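Local structure of arylalkylamine N-Acetyltransferase 2 (Aedes aegypti, 4FD5) at residues Val127-Ile133 against Phe164-Asp170; Asp62-Ile66 against Leu158-Arg162; Lys110-Gln115 against Glu190-Tyr196. The protein probably transfers acyl groups from acyl-CoA to arylalkylamines such as dopamine and serotonin, as a GNAT-family N-acyltransferase. One frame throughout, in Å; residues are numbered along the deposited sequence.

How the interactions relate
Interaction 1 pairs two neighbouring parallel strands of the central sheet. Interaction 2 lies beside it, with centres about 11 Å apart, and the two touch. Phe131 of interaction 1 packs on Ala159 and Val64, and the N of Phe164 probably bonds to Ala159 O at 3.0 Å. Helix 147-161, whose end takes part in interaction 2, is the crossover between the strands of interaction 1. Interaction 3 reaches the same sheet at one of its two outermost strands, 186-192. Its centre is about 20 Å from that of interaction 1 and about 28 Å from that of interaction 2. Interactions 2 and 3 lie on opposite sides of the chain's centre.

Interaction 1: residues Val127-Ile133 against Phe164-Asp170; sequences VDKIFEI and FQVMKTD
The Phe164 ring is held between Lys129 and Phe131. Lys129 CE sits over the centre of one face, 3.5 Å from the ring centroid, and Lys129 NZ adds a cation-pi contact. The opposite face takes Phe131: its CB makes a CH-pi contact, and its ring comes edge-on in a T-shaped pair with planes at 81°. Phe131 CG is anti to its backbone N (chi1 -170°), which lays the ring alongside Met167, whose CE touches Phe131 CD1 at 3.6 Å. The backbones pair in parallel. Phe131 N bonds to Val166 O at 3.0 Å, Lys168 N to Phe131 O, and Ile133 N to Lys168 O. Further along, Thr169 OG1 donates to Ile133 O at 2.8 Å. Lys168 NZ forms a salt bridge with Asp170 OD1 (2.6 Å, syn side) and a longer one with Glu132 OE2 (3.5 Å). Asn116 also bonds Lys168 NZ and Asp170 OD2. This shared lysine probably offsets the two nearby carboxylates. Glu132 also pairs with Arg134 through OE1. Helix 121-125 packs on Ile130, Val166 and Lys168. Helix 147-161 packs on Phe131, Phe164 and Met167, and links the two strands as a beta-alpha-beta crossover. Strands 75-85 and 213-220 flank the pair.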
# COMPACT_ATOMS: atom_id res chain seq x y z
N VAL A 127 2.31 -16.05 -13.75
CA VAL A 127 3.25 -14.95 -13.92
C VAL A 127 4.43 -15.08 -12.95
O VAL A 127 4.30 -15.71 -11.89
CB VAL A 127 2.56 -13.58 -13.72
CG1 VAL A 127 1.49 -13.36 -14.78
CG2 VAL A 127 1.95 -13.50 -12.32
N ASP A 128 5.57 -14.50 -13.32
CA ASP A 128 6.76 -14.58 -12.48
C ASP A 128 6.99 -13.30 -11.70
O ASP A 128 7.91 -13.21 -10.88
CB ASP A 128 8.00 -14.92 -13.32
CG ASP A 128 8.14 -14.04 -14.54
OD1 ASP A 128 7.67 -12.88 -14.51
OD2 ASP A 128 8.72 -14.50 -15.55
N LYS A 129 6.16 -12.29 -11.96
CA LYS A 129 6.27 -11.02 -11.26
C LYS A 129 4.91 -10.34 -11.23
O LYS A 129 4.08 -10.54 -12.12
CB LYS A 129 7.35 -10.12 -11.88
CG LYS A 129 6.98 -9.49 -13.21
CD LYS A 129 8.13 -8.64 -13.77
CE LYS A 129 7.69 -7.85 -15.00
NZ LYS A 129 8.81 -7.14 -15.71
N ILE A 130 4.69 -9.56 -10.18
CA ILE A 130 3.42 -8.86 -9.99
C ILE A 130 3.68 -7.43 -9.55
O ILE A 130 4.59 -7.17 -8.76
CB ILE A 130 2.54 -9.57 -8.94
CG1 ILE A 130 2.01 -10.89 -9.52
CG2 ILE A 130 1.37 -8.68 -8.49
CD1 ILE A 130 1.19 -11.72 -8.54
N PHE A 131 2.87 -6.51 -10.05
CA PHE A 131 3.00 -5.09 -9.75
C PHE A 131 2.11 -4.76 -8.55
O PHE A 131 0.88 -4.87 -8.65
CB PHE A 131 2.57 -4.30 -10.98
CG PHE A 131 2.87 -2.82 -10.93
CD1 PHE A 131 2.03 -1.96 -10.24
CD2 PHE A 131 3.93 -2.29 -11.64
CE1 PHE A 131 2.28 -0.57 -10.21
CE2 PHE A 131 4.20 -0.91 -11.63
CZ PHE A 131 3.37 -0.05 -10.91
N GLU A 132 2.72 -4.38 -7.42
CA GLU A 132 1.97 -4.18 -6.18
C GLU A 132 1.81 -2.71 -5.78
O GLU A 132 2.79 -2.00 -5.58
CB GLU A 132 2.63 -4.97 -5.02
CG GLU A 132 1.78 -4.98 -3.75
CD GLU A 132 2.46 -5.67 -2.58
OE1 GLU A 132 3.72 -5.75 -2.55
OE2 GLU A 132 1.73 -6.12 -1.67
N ILE A 133 0.55 -2.28 -5.65
CA ILE A 133 0.27 -0.93 -5.16
C ILE A 133 0.32 -1.02 -3.64
O ILE A 133 -0.47 -1.73 -3.02
CB ILE A 133 -1.13 -0.45 -5.60
CG1 ILE A 133 -1.25 -0.42 -7.11
CG2 ILE A 133 -1.42 0.96 -5.05
CD1 ILE A 133 -2.70 -0.54 -7.59
N PHE A 164 4.24 -5.79 -17.19
CA PHE A 164 3.45 -6.53 -16.20
C PHE A 164 2.09 -6.94 -16.74
O PHE A 164 1.50 -6.26 -17.58
CB PHE A 164 3.27 -5.72 -14.92
CG PHE A 164 4.53 -5.55 -14.13
CD1 PHE A 164 5.44 -4.56 -14.46
CD2 PHE A 164 4.81 -6.39 -13.07
CE1 PHE A 164 6.60 -4.40 -13.73
CE2 PHE A 164 5.97 -6.23 -12.33
CZ PHE A 164 6.87 -5.24 -12.66
N GLN A 165 1.58 -8.06 -16.23
CA GLN A 165 0.27 -8.57 -16.62
C GLN A 165 -0.70 -8.59 -15.45
O GLN A 165 -1.91 -8.70 -15.64
CB GLN A 165 0.40 -9.99 -17.17
CG GLN A 165 1.28 -10.09 -18.39
CD GLN A 165 1.40 -11.51 -18.86
OE1 GLN A 165 0.66 -11.95 -19.73
NE2 GLN A 165 2.33 -12.25 -18.26
N VAL A 166 -0.16 -8.51 -14.23
CA VAL A 166 -1.01 -8.56 -13.04
C VAL A 166 -0.64 -7.48 -12.04
O VAL A 166 0.54 -7.27 -11.74
CB VAL A 166 -0.96 -9.94 -12.38
CG1 VAL A 166 -1.74 -9.93 -11.06
CG2 VAL A 166 -1.52 -11.00 -13.32
N MET A 167 -1.65 -6.81 -11.51
CA MET A 167 -1.45 -5.87 -10.41
C MET A 167 -2.17 -6.36 -9.17
O MET A 167 -3.18 -7.06 -9.27
CB MET A 167 -1.99 -4.48 -10.77
CG MET A 167 -1.42 -3.85 -12.04
SD MET A 167 -2.19 -2.27 -12.41
CE MET A 167 -1.28 -1.17 -11.32
N LYS A 168 -1.67 -5.96 -8.01
CA LYS A 168 -2.17 -6.47 -6.73
C LYS A 168 -2.13 -5.35 -5.71
O LYS A 168 -1.24 -4.52 -5.76
CB LYS A 168 -1.27 -7.63 -6.27
CG LYS A 168 -1.48 -8.13 -4.84
CD LYS A 168 -0.41 -9.17 -4.49
CE LYS A 168 -0.66 -9.85 -3.14
NZ LYS A 168 -0.23 -9.00 -2.00
N THR A 169 -3.09 -5.32 -4.79
CA THR A 169 -2.98 -4.40 -3.67
C THR A 169 -3.59 -5.04 -2.42
O THR A 169 -4.62 -5.71 -2.50
CB THR A 169 -3.63 -3.02 -3.97
OG1 THR A 169 -3.28 -2.08 -2.95
CG2 THR A 169 -5.15 -3.13 -4.03
N ASP A 170 -2.95 -4.83 -1.27
CA ASP A 170 -3.48 -5.31 -0.00
C ASP A 170 -4.10 -4.09 0.67
O ASP A 170 -3.44 -3.35 1.40
CB ASP A 170 -2.38 -5.96 0.85
CG ASP A 170 -1.71 -7.15 0.15
OD1 ASP A 170 -2.18 -7.57 -0.93
OD2 ASP A 170 -0.69 -7.65 0.68
O HOH W 1 2.93 -9.72 -14.54
O HOH W 2 -0.33 -3.75 -1.08

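Interaction 2: residues Asp62-Ile66 against Leu158-Arg162; sequences DNVSI and LALDR
Leu158, Arg162 and Val64 carry this contact. Leu158 works through one branch. Its CD2 methyl lies 3.6 Å from Val64 O and 4.0 Å from Val64 CB, and it also meets Ile66 CD1 at 3.9 Å. A chi1 of -178° swings Leu158 CG away from the backbone N and carries the methyl from the helix to the loop. Val64 O, beside the leucine methyl, is bonded by Asn81 ND2, so this buried carbonyl has a polar partner.

Arg162 follows the last turn of the helix. Its chain bends at CG (chi2 -75°) and then runs out to the loop. Both terminal nitrogens address a single backbone oxygen. Arg162 NH2 gives the better bond to Asn63 O, at 3.1 Å and nearly in line with the carbonyl. The bond from Arg162 NH1 to the same oxygen is weak, at 3.4 Å. Asn63 O lies at the edge of the guanidinium, somewhat tilted from its plane. With its positive phi, Asn63 breaks the helical run that precedes it. The arginine therefore grips the chain just where it turns toward strand 66-69. Val64, besides meeting Leu158, touches Phe131 of the sheet. Thr13 of strand 10-13 adjoins both Asn63 and Leu158.

The contact joins the loop before strand 66-69 to the C-terminal end of helix 147-161. That helix is the crossover between parallel strands 129-138 and 166-171, an arrangement characteristic of the GNAT fold.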
# COMPACT_ATOMS: atom_id res chain seq x y z
N ASP A 62 12.30 0.69 -6.38
CA ASP A 62 11.85 -0.14 -7.51
C ASP A 62 11.53 0.68 -8.76
O ASP A 62 11.29 0.12 -9.84
CB ASP A 62 10.62 -0.98 -7.13
CG ASP A 62 10.97 -2.20 -6.29
OD1 ASP A 62 12.17 -2.57 -6.19
OD2 ASP A 62 10.03 -2.80 -5.72
N ASN A 63 11.51 2.01 -8.61
CA ASN A 63 11.39 2.94 -9.72
C ASN A 63 10.08 2.77 -10.49
O ASN A 63 10.03 2.96 -11.71
CB ASN A 63 12.55 2.74 -10.70
CG ASN A 63 12.81 3.98 -11.54
OD1 ASN A 63 12.56 5.11 -11.10
ND2 ASN A 63 13.31 3.78 -12.76
N VAL A 64 9.01 2.41 -9.79
CA VAL A 64 7.70 2.28 -10.43
C VAL A 64 6.61 3.04 -9.67
O VAL A 64 5.42 2.82 -9.92
CB VAL A 64 7.25 0.81 -10.66
CG1 VAL A 64 8.12 0.14 -11.73
CG2 VAL A 64 7.28 0.01 -9.36
N SER A 65 7.01 3.93 -8.76
CA SER A 65 6.04 4.74 -8.03
C SER A 65 5.68 6.01 -8.80
O SER A 65 6.50 6.53 -9.55
CB SER A 65 6.59 5.11 -6.65
OG SER A 65 6.87 3.93 -5.90
N ILE A 66 4.47 6.52 -8.58
CA ILE A 66 4.00 7.71 -9.29
C ILE A 66 3.67 8.82 -8.28
O ILE A 66 3.13 8.55 -7.22
CB ILE A 66 2.69 7.40 -10.04
CG1 ILE A 66 2.85 6.17 -10.94
CG2 ILE A 66 2.22 8.63 -10.83
CD1 ILE A 66 3.77 6.37 -12.08
N LEU A 158 2.00 2.60 -16.37
CA LEU A 158 3.41 2.28 -16.19
C LEU A 158 3.64 0.77 -16.09
O LEU A 158 4.56 0.24 -16.69
CB LEU A 158 3.98 2.97 -14.95
CG LEU A 158 5.46 2.72 -14.70
CD1 LEU A 158 6.30 3.15 -15.90
CD2 LEU A 158 5.92 3.44 -13.42
N ALA A 159 2.79 0.08 -15.33
CA ALA A 159 2.89 -1.37 -15.20
C ALA A 159 2.86 -2.03 -16.58
O ALA A 159 3.67 -2.90 -16.87
CB ALA A 159 1.76 -1.91 -14.33
N LEU A 160 1.91 -1.61 -17.42
CA LEU A 160 1.76 -2.18 -18.76
C LEU A 160 3.01 -1.89 -19.60
O LEU A 160 3.52 -2.76 -20.31
CB LEU A 160 0.52 -1.62 -19.44
CG LEU A 160 -0.82 -2.25 -19.16
CD1 LEU A 160 -1.96 -1.46 -19.82
CD2 LEU A 160 -0.84 -3.71 -19.61
N ASP A 161 3.48 -0.66 -19.52
CA ASP A 161 4.69 -0.28 -20.25
C ASP A 161 5.91 -1.11 -19.86
O ASP A 161 6.76 -1.41 -20.71
CB ASP A 161 4.96 1.21 -20.06
CG ASP A 161 5.91 1.76 -21.11
OD1 ASP A 161 5.52 1.78 -22.30
OD2 ASP A 161 7.02 2.16 -20.73
N ARG A 162 5.99 -1.50 -18.58
CA ARG A 162 7.10 -2.29 -18.03
C ARG A 162 6.91 -3.81 -18.20
O ARG A 162 7.72 -4.60 -17.71
CB ARG A 162 7.28 -2.00 -16.54
CG ARG A 162 7.76 -0.60 -16.20
CD ARG A 162 9.25 -0.39 -16.50
NE ARG A 162 9.62 0.99 -16.17
CZ ARG A 162 10.04 1.38 -14.97
NH1 ARG A 162 10.20 0.49 -14.00
NH2 ARG A 162 10.33 2.65 -14.75

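Interaction 3: residues Lys110-Gln115 against Glu190-Tyr196; sequences KLLYEQ and EINYTDY
Leu111 reaches Tyr196 from CB onward. Leu111 CB already lies 3.9 Å from Tyr196 OH and close to the ring carbon CE2. With chi1 at 171°, Leu111 CG points out toward the tyrosine, and from it the two methyls part. CD1 sits over the centre of the Tyr196 ring, 3.8 Å from the centroid and 13° off the normal, in a CH-pi contact. The same methyl touches Ile191 CG2 at 4.3 Å. CD2 goes to the edge of the Tyr193 ring, near CE1. The hydroxyl of Tyr193 is used elsewhere, in a bond to Thr172 O.

In the fold, the contact packs helix 103-116 against the end of strand 186-192 and the 3-10 turn that follows. This is an edge strand of the GNAT sheet, antiparallel to strand 213-220, which lies between it and strand 166-171. Leu214 of strand 213-220 touches both Leu111 and Tyr193, while Phe205 from a loop also packs on Leu111.

At the far end of its ring, Tyr196 OH donates to Glu114 OE1 at 2.8 Å. The hydroxyl meets the syn side of that oxygen, 34° out of the carboxylate plane. Lys110 NZ forms a salt bridge with Glu114 OE2 at 3.0 Å, from above the same plane. Lys110 stands one helical turn earlier, so the carboxylate is held by its own helix and by the tyrosine. The lysine would be expected to favour the charged form of Glu114. Nearer Glu190, the Gln115 chain, bent at chi2, lies across Ile191. Gln115 NE2 lies 3.8 Å from Ile191 CD1.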
# COMPACT_ATOMS: atom_id res chain seq x y z
N LYS A 110 2.18 -9.44 10.60
CA LYS A 110 1.60 -10.75 10.78
C LYS A 110 0.26 -10.91 10.07
O LYS A 110 0.05 -11.90 9.37
CB LYS A 110 1.45 -11.07 12.27
CG LYS A 110 0.98 -12.48 12.58
CD LYS A 110 1.05 -12.75 14.09
CE LYS A 110 -0.00 -13.76 14.53
NZ LYS A 110 0.22 -15.14 13.99
N LEU A 111 -0.63 -9.93 10.23
CA LEU A 111 -1.92 -10.05 9.55
C LEU A 111 -1.73 -10.12 8.03
O LEU A 111 -2.32 -10.97 7.34
CB LEU A 111 -2.84 -8.89 9.91
CG LEU A 111 -4.14 -8.80 9.09
CD1 LEU A 111 -5.01 -10.07 9.24
CD2 LEU A 111 -4.90 -7.55 9.49
N LEU A 112 -0.89 -9.23 7.50
CA LEU A 112 -0.72 -9.21 6.04
C LEU A 112 -0.06 -10.50 5.53
O LEU A 112 -0.47 -11.07 4.50
CB LEU A 112 0.06 -7.96 5.61
CG LEU A 112 -0.60 -6.64 6.00
CD1 LEU A 112 0.40 -5.52 5.87
CD2 LEU A 112 -1.84 -6.39 5.14
N TYR A 113 0.95 -10.98 6.24
CA TYR A 113 1.58 -12.27 5.90
C TYR A 113 0.59 -13.43 5.89
O TYR A 113 0.49 -14.22 4.93
CB TYR A 113 2.72 -12.54 6.89
CG TYR A 113 3.33 -13.91 6.76
CD1 TYR A 113 4.26 -14.19 5.76
CD2 TYR A 113 2.97 -14.93 7.64
CE1 TYR A 113 4.81 -15.45 5.65
CE2 TYR A 113 3.52 -16.19 7.53
CZ TYR A 113 4.44 -16.44 6.52
OH TYR A 113 4.98 -17.70 6.42
N GLU A 114 -0.18 -13.53 6.96
CA GLU A 114 -1.17 -14.58 7.10
C GLU A 114 -2.18 -14.56 5.98
O GLU A 114 -2.52 -15.60 5.43
CB GLU A 114 -1.91 -14.43 8.41
CG GLU A 114 -1.10 -14.74 9.62
CD GLU A 114 -1.93 -14.61 10.87
OE1 GLU A 114 -2.75 -13.65 10.93
OE2 GLU A 114 -1.79 -15.46 11.76
N GLN A 115 -2.69 -13.38 5.65
CA GLN A 115 -3.71 -13.33 4.61
C GLN A 115 -3.11 -13.69 3.26
O GLN A 115 -3.73 -14.40 2.47
CB GLN A 115 -4.41 -11.98 4.58
CG GLN A 115 -5.28 -11.74 5.80
CD GLN A 115 -6.41 -12.74 5.89
OE1 GLN A 115 -7.27 -12.79 5.01
NE2 GLN A 115 -6.41 -13.55 6.94
N GLU A 190 -10.40 -11.71 1.83
CA GLU A 190 -10.85 -10.62 2.69
C GLU A 190 -11.04 -11.07 4.12
O GLU A 190 -11.32 -12.23 4.38
CB GLU A 190 -12.12 -9.96 2.15
CG GLU A 190 -13.35 -10.83 2.18
CD GLU A 190 -14.55 -10.13 1.54
OE1 GLU A 190 -14.37 -9.02 0.99
OE2 GLU A 190 -15.66 -10.69 1.59
N ILE A 191 -10.89 -10.12 5.05
CA ILE A 191 -11.14 -10.42 6.46
C ILE A 191 -11.70 -9.19 7.19
O ILE A 191 -11.25 -8.06 6.97
CB ILE A 191 -9.88 -10.97 7.17
CG1 ILE A 191 -10.21 -11.42 8.60
CG2 ILE A 191 -8.76 -9.93 7.16
CD1 ILE A 191 -9.03 -12.08 9.30
N ASN A 192 -12.70 -9.42 8.04
CA ASN A 192 -13.30 -8.35 8.84
C ASN A 192 -12.46 -8.13 10.07
O ASN A 192 -12.12 -9.09 10.77
CB ASN A 192 -14.71 -8.73 9.29
CG ASN A 192 -15.70 -8.81 8.14
OD1 ASN A 192 -15.77 -7.91 7.31
ND2 ASN A 192 -16.47 -9.89 8.10
N TYR A 193 -12.12 -6.88 10.35
CA TYR A 193 -11.31 -6.54 11.51
C TYR A 193 -12.00 -6.97 12.80
O TYR A 193 -11.35 -7.33 13.77
CB TYR A 193 -11.00 -5.04 11.53
CG TYR A 193 -10.16 -4.61 10.35
CD1 TYR A 193 -9.01 -5.31 10.01
CD2 TYR A 193 -10.53 -3.53 9.57
CE1 TYR A 193 -8.24 -4.92 8.93
CE2 TYR A 193 -9.76 -3.14 8.49
CZ TYR A 193 -8.62 -3.85 8.19
OH TYR A 193 -7.85 -3.47 7.11
N THR A 194 -13.33 -6.95 12.81
CA THR A 194 -14.03 -7.33 14.03
C THR A 194 -13.96 -8.83 14.29
O THR A 194 -14.29 -9.28 15.39
CB THR A 194 -15.50 -6.88 14.02
OG1 THR A 194 -16.13 -7.30 12.81
CG2 THR A 194 -15.60 -5.37 14.14
N ASP A 195 -13.52 -9.60 13.30
CA ASP A 195 -13.45 -11.05 13.44
C ASP A 195 -12.02 -11.54 13.68
O ASP A 195 -11.79 -12.73 13.83
CB ASP A 195 -13.98 -11.75 12.18
CG ASP A 195 -15.44 -11.43 11.90
OD1 ASP A 195 -16.21 -11.16 12.84
OD2 ASP A 195 -15.81 -11.45 10.71
N TYR A 196 -11.06 -10.61 13.72
CA TYR A 196 -9.66 -10.99 13.84
C TYR A 196 -9.20 -10.78 15.28
O TYR A 196 -8.92 -9.65 15.68
CB TYR A 196 -8.82 -10.18 12.85
CG TYR A 196 -7.35 -10.53 12.82
CD1 TYR A 196 -6.93 -11.81 12.49
CD2 TYR A 196 -6.38 -9.57 13.11
CE1 TYR A 196 -5.59 -12.14 12.46
CE2 TYR A 196 -5.03 -9.89 13.08
CZ TYR A 196 -4.64 -11.17 12.75
OH TYR A 196 -3.31 -11.51 12.72